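Local coordinates for protein adhesin A (Fusobacterium nucleatum, PDB 3ETZ) that is an adhesin built as an antiparallel helical hairpin that probably mediates bacterial attachment to host cells, its molecules assembling through a leucine-chain oligomerization motif, at residues Asp37-Ala42 with Lys95-Asp100; Glu47-Glu52 with Lys85-Glu90. The protein carries 1 engineered substitution. All blocks are in the same frame, centred on the assembly; numbering follows the deposited sequence.

Contact 1. Residues Asp37-Ala42 with Lys95-Asp100; sequences DAARQA and KAVISD
With CG1 of Ile98 turned away from its own carbonyl carbon (chi1 -63°) and CG2 opposite its backbone N, the two branches part and meet Arg40 at different points along its length. Arg40 starts the same way, CG anti to the carbonyl carbon (chi1 -77°), and then runs extended as far as NE, so that one long side chain can serve both branches. At its root, Arg40 CG packs on Ile98 CD1 at 3.7 Å, and the same methyl lies 3.8 Å from Arg40 CA. Farther out, Ile98 CG2 sits over one face of the guanidinium, 3.7 Å from Arg40 CZ and displaced toward the rim of the group. The isoleucine methyl therefore covers part of one face of the charged group, and Arg40 NH2 forms a salt bridge with Glu102, farther along helix 70-108.

The helices belong to the antiparallel helix-loop-helix hairpin that makes up nearly the whole chain, and their segment axes come within 8.7 Å at 141° between N-to-C directions. The small side chain of Ala39 is consistent with this close approach: it points toward the partner helix and is buried there, and Ala39 CA stands 6.8 Å from Ile98 CA. Ala39 CB touches Ile98 CG1 at 4.0 Å and Val97 CG1 at 4.1 Å, the valine meeting the alanine through this one branch. No hydrogen bond joins the two segments; they meet through apolar side chains and the arginine's stem and guanidinium face. Ile98 also packs against Leu43, one turn farther along helix 5-63, and Lys95 touches Leu43 as well.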
ATOM      1  N   ASP A  37      -3.230   6.035  -4.953  1.00 31.72           N
ATOM      2  CA  ASP A  37      -2.535   7.320  -4.865  1.00 31.81           C
ATOM      3  C   ASP A  37      -2.010   7.522  -3.444  1.00 31.28           C
ATOM      4  O   ASP A  37      -0.889   7.990  -3.259  1.00 29.04           O
ATOM      5  CB  ASP A  37      -3.448   8.515  -5.234  1.00 34.13           C
ATOM      6  CG  ASP A  37      -3.790   8.576  -6.733  1.00 34.34           C
ATOM      7  OD1 ASP A  37      -3.063   7.981  -7.543  1.00 34.33           O
ATOM      8  OD2 ASP A  37      -4.793   9.236  -7.096  1.00 36.75           O
ATOM      9  N   ALA A  38      -2.818   7.180  -2.439  1.00 28.64           N
ATOM     10  CA  ALA A  38      -2.381   7.309  -1.049  1.00 24.48           C
ATOM     11  C   ALA A  38      -1.216   6.369  -0.754  1.00 24.36           C
ATOM     12  O   ALA A  38      -0.233   6.748  -0.114  1.00 27.59           O
ATOM     13  CB  ALA A  38      -3.552   6.991  -0.074  1.00 25.64           C
ATOM     14  N   ALA A  39      -1.356   5.117  -1.158  1.00 22.70           N
ATOM     15  CA  ALA A  39      -0.305   4.143  -0.936  1.00 23.74           C
ATOM     16  C   ALA A  39       1.015   4.634  -1.577  1.00 27.73           C
ATOM     17  O   ALA A  39       2.100   4.417  -1.035  1.00 27.76           O
ATOM     18  CB  ALA A  39      -0.713   2.781  -1.549  1.00 26.14           C
ATOM     19  N   ARG A  40       0.924   5.262  -2.747  1.00 27.66           N
ATOM     20  CA  ARG A  40       2.131   5.776  -3.395  1.00 31.14           C
ATOM     21  C   ARG A  40       2.858   6.771  -2.513  1.00 27.98           C
ATOM     22  O   ARG A  40       4.077   6.684  -2.372  1.00 27.82           O
ATOM     23  CB  ARG A  40       1.809   6.466  -4.727  1.00 30.79           C
ATOM     24  CG  ARG A  40       1.534   5.527  -5.867  1.00 35.02           C
ATOM     25  CD  ARG A  40       1.218   6.359  -7.120  1.00 36.40           C
ATOM     26  NE  ARG A  40       0.687   5.551  -8.209  1.00 35.57           N
ATOM     27  CZ  ARG A  40       1.423   4.749  -8.970  1.00 39.98           C
ATOM     28  NH1 ARG A  40       2.729   4.638  -8.762  1.00 40.64           N
ATOM     29  NH2 ARG A  40       0.863   4.069  -9.960  1.00 38.86           N
ATOM     30  N   GLN A  41       2.108   7.711  -1.938  1.00 29.22           N
ATOM     31  CA  GLN A  41       2.652   8.750  -1.068  1.00 32.15           C
ATOM     32  C   GLN A  41       3.283   8.129   0.198  1.00 32.71           C
ATOM     33  O   GLN A  41       4.412   8.464   0.576  1.00 29.13           O
ATOM     34  CB  GLN A  41       1.518   9.707  -0.701  1.00 37.61           C
ATOM     35  CG  GLN A  41       1.924  11.086  -0.228  1.00 45.25           C
ATOM     36  CD  GLN A  41       0.722  12.029  -0.133  1.00 49.41           C
ATOM     37  OE1 GLN A  41      -0.071  12.140  -1.073  1.00 52.57           O
ATOM     38  NE2 GLN A  41       0.591  12.712   0.999  1.00 52.52           N
ATOM     39  N   ALA A  42       2.542   7.229   0.849  1.00 29.70           N
ATOM     40  CA  ALA A  42       3.008   6.563   2.054  1.00 28.57           C
ATOM     41  C   ALA A  42       4.223   5.682   1.734  1.00 26.41           C
ATOM     42  O   ALA A  42       5.162   5.610   2.502  1.00 26.90           O
ATOM     43  CB  ALA A  42       1.878   5.712   2.650  1.00 28.38           C
ATOM     44  N   LYS A  95       2.993  -1.686  -2.068  1.00 27.12           N
ATOM     45  CA  LYS A  95       3.295  -1.942  -3.482  1.00 29.62           C
ATOM     46  C   LYS A  95       2.231  -2.854  -4.081  1.00 28.08           C
ATOM     47  O   LYS A  95       1.888  -2.704  -5.248  1.00 30.61           O
ATOM     48  CB  LYS A  95       4.667  -2.598  -3.670  1.00 30.35           C
ATOM     49  CG  LYS A  95       5.834  -1.649  -3.406  1.00 35.62           C
ATOM     50  CD  LYS A  95       7.181  -2.340  -3.584  1.00 38.37           C
ATOM     51  CE  LYS A  95       8.347  -1.352  -3.429  1.00 41.58           C
ATOM     52  NZ  LYS A  95       9.647  -2.091  -3.311  1.00 47.80           N
ATOM     53  N   ALA A  96       1.703  -3.784  -3.287  1.00 29.01           N
ATOM     54  CA  ALA A  96       0.655  -4.704  -3.771  1.00 30.73           C
ATOM     55  C   ALA A  96      -0.624  -3.934  -4.136  1.00 30.90           C
ATOM     56  O   ALA A  96      -1.316  -4.300  -5.093  1.00 31.71           O
ATOM     57  CB  ALA A  96       0.336  -5.794  -2.709  1.00 31.53           C
ATOM     58  N   VAL A  97      -0.940  -2.882  -3.378  1.00 30.47           N
ATOM     59  CA  VAL A  97      -2.113  -2.053  -3.656  1.00 30.55           C
ATOM     60  C   VAL A  97      -1.904  -1.297  -4.960  1.00 31.73           C
ATOM     61  O   VAL A  97      -2.789  -1.250  -5.812  1.00 30.70           O
ATOM     62  CB  VAL A  97      -2.372  -1.010  -2.532  1.00 32.92           C
ATOM     63  CG1 VAL A  97      -3.368   0.058  -3.007  1.00 34.06           C
ATOM     64  CG2 VAL A  97      -2.931  -1.719  -1.297  1.00 31.68           C
ATOM     65  N   ILE A  98      -0.721  -0.720  -5.119  1.00 30.43           N
ATOM     66  CA  ILE A  98      -0.395   0.038  -6.317  1.00 32.12           C
ATOM     67  C   ILE A  98      -0.383  -0.893  -7.538  1.00 33.69           C
ATOM     68  O   ILE A  98      -0.937  -0.572  -8.597  1.00 35.24           O
ATOM     69  CB  ILE A  98       0.987   0.724  -6.160  1.00 33.87           C
ATOM     70  CG1 ILE A  98       0.924   1.724  -4.997  1.00 33.72           C
ATOM     71  CG2 ILE A  98       1.407   1.375  -7.471  1.00 31.28           C
ATOM     72  CD1 ILE A  98       2.297   2.185  -4.496  1.00 33.21           C
ATOM     73  N   SER A  99       0.255  -2.040  -7.371  1.00 34.21           N
ATOM     74  CA  SER A  99       0.359  -3.061  -8.406  1.00 36.79           C
ATOM     75  C   SER A  99      -1.034  -3.557  -8.846  1.00 38.39           C
ATOM     76  O   SER A  99      -1.334  -3.654 -10.042  1.00 38.04           O
ATOM     77  CB  SER A  99       1.178  -4.226  -7.864  1.00 37.14           C
ATOM     78  OG  SER A  99       1.181  -5.293  -8.783  1.00 44.48           O
ATOM     79  N   ASP A 100      -1.880  -3.889  -7.884  1.00 38.16           N
ATOM     80  CA  ASP A 100      -3.210  -4.334  -8.233  1.00 41.27           C
ATOM     81  C   ASP A 100      -3.966  -3.264  -9.013  1.00 41.74           C
ATOM     82  O   ASP A 100      -4.660  -3.583  -9.971  1.00 42.50           O
ATOM     83  CB  ASP A 100      -3.986  -4.725  -6.984  1.00 42.48           C
ATOM     84  CG  ASP A 100      -3.434  -5.973  -6.343  1.00 48.43           C
ATOM     85  OD1 ASP A 100      -2.726  -6.733  -7.048  1.00 51.51           O
ATOM     86  OD2 ASP A 100      -3.713  -6.203  -5.145  1.00 51.80           O
TER

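Contact 2. Residues Glu47-Glu52 with Lys85-Glu90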
ATOM      1  N   GLU A  47       9.988   4.441   2.165  1.00 21.82           N
ATOM      2  CA  GLU A  47      11.296   4.080   1.585  1.00 25.75           C
ATOM      3  C   GLU A  47      12.424   4.940   2.184  1.00 25.76           C
ATOM      4  O   GLU A  47      13.521   4.437   2.460  1.00 25.09           O
ATOM      5  CB  GLU A  47      11.240   4.236   0.052  1.00 25.17           C
ATOM      6  CG  GLU A  47      10.249   3.241  -0.538  1.00 31.66           C
ATOM      7  CD  GLU A  47      10.194   3.209  -2.053  1.00 36.53           C
ATOM      8  OE1 GLU A  47      10.183   4.278  -2.694  1.00 42.21           O
ATOM      9  OE2 GLU A  47      10.132   2.093  -2.606  1.00 40.17           O
ATOM     10  N   GLN A  48      12.143   6.226   2.372  1.00 25.03           N
ATOM     11  CA  GLN A  48      13.098   7.168   2.936  1.00 29.18           C
ATOM     12  C   GLN A  48      13.428   6.731   4.356  1.00 27.71           C
ATOM     13  O   GLN A  48      14.589   6.614   4.735  1.00 25.30           O
ATOM     14  CB  GLN A  48      12.493   8.578   2.946  1.00 34.70           C
ATOM     15  CG  GLN A  48      13.457   9.659   3.362  1.00 44.01           C
ATOM     16  CD  GLN A  48      14.700   9.630   2.511  1.00 50.53           C
ATOM     17  OE1 GLN A  48      14.613   9.654   1.276  1.00 55.74           O
ATOM     18  NE2 GLN A  48      15.870   9.563   3.157  1.00 53.04           N
ATOM     19  N   VAL A  49      12.396   6.483   5.151  1.00 27.23           N
ATOM     20  CA  VAL A  49      12.600   6.042   6.523  1.00 25.22           C
ATOM     21  C   VAL A  49      13.358   4.721   6.595  1.00 24.18           C
ATOM     22  O   VAL A  49      14.247   4.539   7.435  1.00 22.47           O
ATOM     23  CB  VAL A  49      11.230   5.868   7.253  1.00 28.37           C
ATOM     24  CG1 VAL A  49      11.435   5.159   8.590  1.00 27.97           C
ATOM     25  CG2 VAL A  49      10.578   7.219   7.462  1.00 26.17           C
ATOM     26  N   TYR A  50      12.987   3.782   5.735  1.00 23.77           N
ATOM     27  CA  TYR A  50      13.628   2.468   5.737  1.00 24.39           C
ATOM     28  C   TYR A  50      15.123   2.591   5.430  1.00 22.55           C
ATOM     29  O   TYR A  50      15.948   1.943   6.073  1.00 23.07           O
ATOM     30  CB  TYR A  50      12.972   1.564   4.697  1.00 22.17           C
ATOM     31  CG  TYR A  50      13.550   0.160   4.613  1.00 25.77           C
ATOM     32  CD1 TYR A  50      14.554  -0.161   3.691  1.00 24.90           C
ATOM     33  CD2 TYR A  50      13.074  -0.853   5.446  1.00 25.63           C
ATOM     34  CE1 TYR A  50      15.063  -1.462   3.601  1.00 22.71           C
ATOM     35  CE2 TYR A  50      13.570  -2.170   5.371  1.00 25.14           C
ATOM     36  CZ  TYR A  50      14.561  -2.463   4.439  1.00 25.58           C
ATOM     37  OH  TYR A  50      15.013  -3.741   4.297  1.00 27.02           O
ATOM     38  N   ASN A  51      15.458   3.405   4.442  1.00 21.48           N
ATOM     39  CA  ASN A  51      16.864   3.536   4.068  1.00 26.82           C
ATOM     40  C   ASN A  51      17.686   4.139   5.208  1.00 26.10           C
ATOM     41  O   ASN A  51      18.748   3.608   5.576  1.00 24.39           O
ATOM     42  CB  ASN A  51      17.008   4.397   2.815  1.00 24.07           C
ATOM     43  CG  ASN A  51      16.451   3.733   1.587  1.00 25.33           C
ATOM     44  OD1 ASN A  51      16.246   2.519   1.550  1.00 24.29           O
ATOM     45  ND2 ASN A  51      16.222   4.520   0.563  1.00 25.79           N
ATOM     46  N   GLU A  52      17.178   5.230   5.770  1.00 25.52           N
ATOM     47  CA  GLU A  52      17.862   5.912   6.855  1.00 27.69           C
ATOM     48  C   GLU A  52      18.033   5.019   8.070  1.00 28.90           C
ATOM     49  O   GLU A  52      19.112   5.008   8.694  1.00 24.14           O
ATOM     50  CB  GLU A  52      17.083   7.161   7.253  1.00 32.55           C
ATOM     51  CG  GLU A  52      17.217   8.289   6.248  1.00 42.30           C
ATOM     52  CD  GLU A  52      16.248   9.427   6.516  1.00 46.52           C
ATOM     53  OE1 GLU A  52      15.714   9.507   7.646  1.00 48.64           O
ATOM     54  OE2 GLU A  52      16.025  10.242   5.594  1.00 50.24           O
ATOM     55  N   LYS A  85      11.844  -5.208   9.614  1.00 27.48           N
ATOM     56  CA  LYS A  85      11.094  -6.305   8.987  1.00 30.83           C
ATOM     57  C   LYS A  85       9.607  -5.957   8.929  1.00 29.61           C
ATOM     58  O   LYS A  85       8.917  -6.306   7.983  1.00 30.15           O
ATOM     59  CB  LYS A  85      11.282  -7.615   9.759  1.00 34.41           C
ATOM     60  CG  LYS A  85      12.613  -8.293   9.497  1.00 38.51           C
ATOM     61  CD  LYS A  85      12.775  -9.484  10.431  1.00 44.69           C
ATOM     62  CE  LYS A  85      14.162 -10.121  10.294  1.00 47.35           C
ATOM     63  NZ  LYS A  85      14.398 -11.149  11.367  1.00 48.77           N
ATOM     64  N   LYS A  86       9.117  -5.267   9.948  1.00 31.38           N
ATOM     65  CA  LYS A  86       7.718  -4.858   9.968  1.00 30.81           C
ATOM     66  C   LYS A  86       7.513  -3.772   8.911  1.00 29.00           C
ATOM     67  O   LYS A  86       6.494  -3.762   8.217  1.00 26.26           O
ATOM     68  CB  LYS A  86       7.346  -4.296  11.343  1.00 32.39           C
ATOM     69  CG  LYS A  86       7.294  -5.334  12.453  1.00 36.61           C
ATOM     70  CD  LYS A  86       6.889  -4.629  13.747  1.00 43.12           C
ATOM     71  CE  LYS A  86       6.751  -5.586  14.922  1.00 47.60           C
ATOM     72  NZ  LYS A  86       6.356  -4.836  16.149  1.00 51.82           N
ATOM     73  N   LEU A  87       8.478  -2.854   8.797  1.00 25.13           N
ATOM     74  CA  LEU A  87       8.353  -1.775   7.824  1.00 25.97           C
ATOM     75  C   LEU A  87       8.399  -2.331   6.388  1.00 25.53           C
ATOM     76  O   LEU A  87       7.744  -1.840   5.467  1.00 24.17           O
ATOM     77  CB  LEU A  87       9.467  -0.738   8.068  1.00 27.18           C
ATOM     78  CG  LEU A  87       9.483   0.459   7.132  1.00 27.90           C
ATOM     79  CD1 LEU A  87       8.126   1.207   7.181  1.00 27.15           C
ATOM     80  CD2 LEU A  87      10.637   1.381   7.572  1.00 29.73           C
ATOM     81  N   GLU A  88       9.153  -3.394   6.214  1.00 25.80           N
ATOM     82  CA  GLU A  88       9.287  -4.037   4.911  1.00 28.91           C
ATOM     83  C   GLU A  88       7.943  -4.686   4.509  1.00 27.36           C
ATOM     84  O   GLU A  88       7.542  -4.666   3.344  1.00 22.98           O
ATOM     85  CB  GLU A  88      10.396  -5.086   5.002  1.00 33.47           C
ATOM     86  CG  GLU A  88      10.728  -5.790   3.730  1.00 44.64           C
ATOM     87  CD  GLU A  88      12.107  -6.445   3.791  1.00 52.56           C
ATOM     88  OE1 GLU A  88      12.482  -6.904   4.913  1.00 54.05           O
ATOM     89  OE2 GLU A  88      12.795  -6.513   2.725  1.00 53.05           O
ATOM     90  N   ALA A  89       7.254  -5.277   5.479  1.00 24.95           N
ATOM     91  CA  ALA A  89       5.960  -5.877   5.193  1.00 26.56           C
ATOM     92  C   ALA A  89       4.955  -4.772   4.868  1.00 22.48           C
ATOM     93  O   ALA A  89       4.135  -4.935   3.958  1.00 25.26           O
ATOM     94  CB  ALA A  89       5.481  -6.750   6.392  1.00 22.83           C
ATOM     95  N   GLU A  90       5.006  -3.649   5.584  1.00 24.44           N
ATOM     96  CA  GLU A  90       4.081  -2.542   5.276  1.00 22.74           C
ATOM     97  C   GLU A  90       4.320  -2.077   3.818  1.00 26.55           C
ATOM     98  O   GLU A  90       3.374  -1.912   3.032  1.00 23.10           O
ATOM     99  CB  GLU A  90       4.329  -1.357   6.234  1.00 26.57           C
ATOM    100  CG  GLU A  90       3.487  -0.096   5.963  1.00 28.48           C
ATOM    101  CD  GLU A  90       3.662   0.972   7.037  1.00 29.89           C
ATOM    102  OE1 GLU A  90       3.872   0.603   8.202  1.00 37.53           O
ATOM    103  OE2 GLU A  90       3.578   2.173   6.730  1.00 32.32           O
TER
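Tyr50 and Leu87 face each other across the two helices, each with CG swung opposite its own backbone N (chi1 180° in both). From there Leu87 drives a single methyl, CD2, against the root of the tyrosine, 3.7 Å from both Tyr50 CA and Tyr50 CB. The same methyl lies at the ring's edge, near its plane, with Leu87 CD2 to Tyr50 CD2 at 3.9 Å; neither face of the ring is used by the leucine. Val49 comes to this methyl as well, its CG1 meeting Leu87 CD2 at 4.0 Å, the two side chains lying roughly at right angles.

Glu88 takes a different course. Its chain stays extended beyond CG and crosses the tyrosine at a slant, carrying the carboxylate to the phenol end. Tyr50 OH and Glu88 OE2 are 3.9 Å apart, too far for a hydrogen bond, and the ring and carboxylate planes are turned 51° from one another. The pair is a loose contact at the surface.

Here the segment axes approach to 10.6 Å, antiparallel at 155°, with Tyr50 and Leu87 meeting in the interval. Tyr50 also touches Leu84 and Met91, about one turn to either side of Leu87, so this one aromatic of helix 5-63 spans about two turns of its antiparallel neighbour.

From the N terminus, helix 5-63 passes first through 37-42 and then, about three turns later, through 47-52; the chain reverses between residues 63 and 70, and helix 70-108 returns through 85-90 before reaching 95-100. Contact 2 therefore closes the shorter loop, with 32 residues between its segments, and contact 1 the longer one, with 52, so the inner loop lies wholly within the outer and nothing crosses. Both tie the same two helices into one hairpin. Their centres are about 14 Å apart, and they meet where Lys95 CE packs 4.0 Å from Glu47 OE2. The axes of the short segments stand farther apart in contact 2, nearer the turn, than in contact 1.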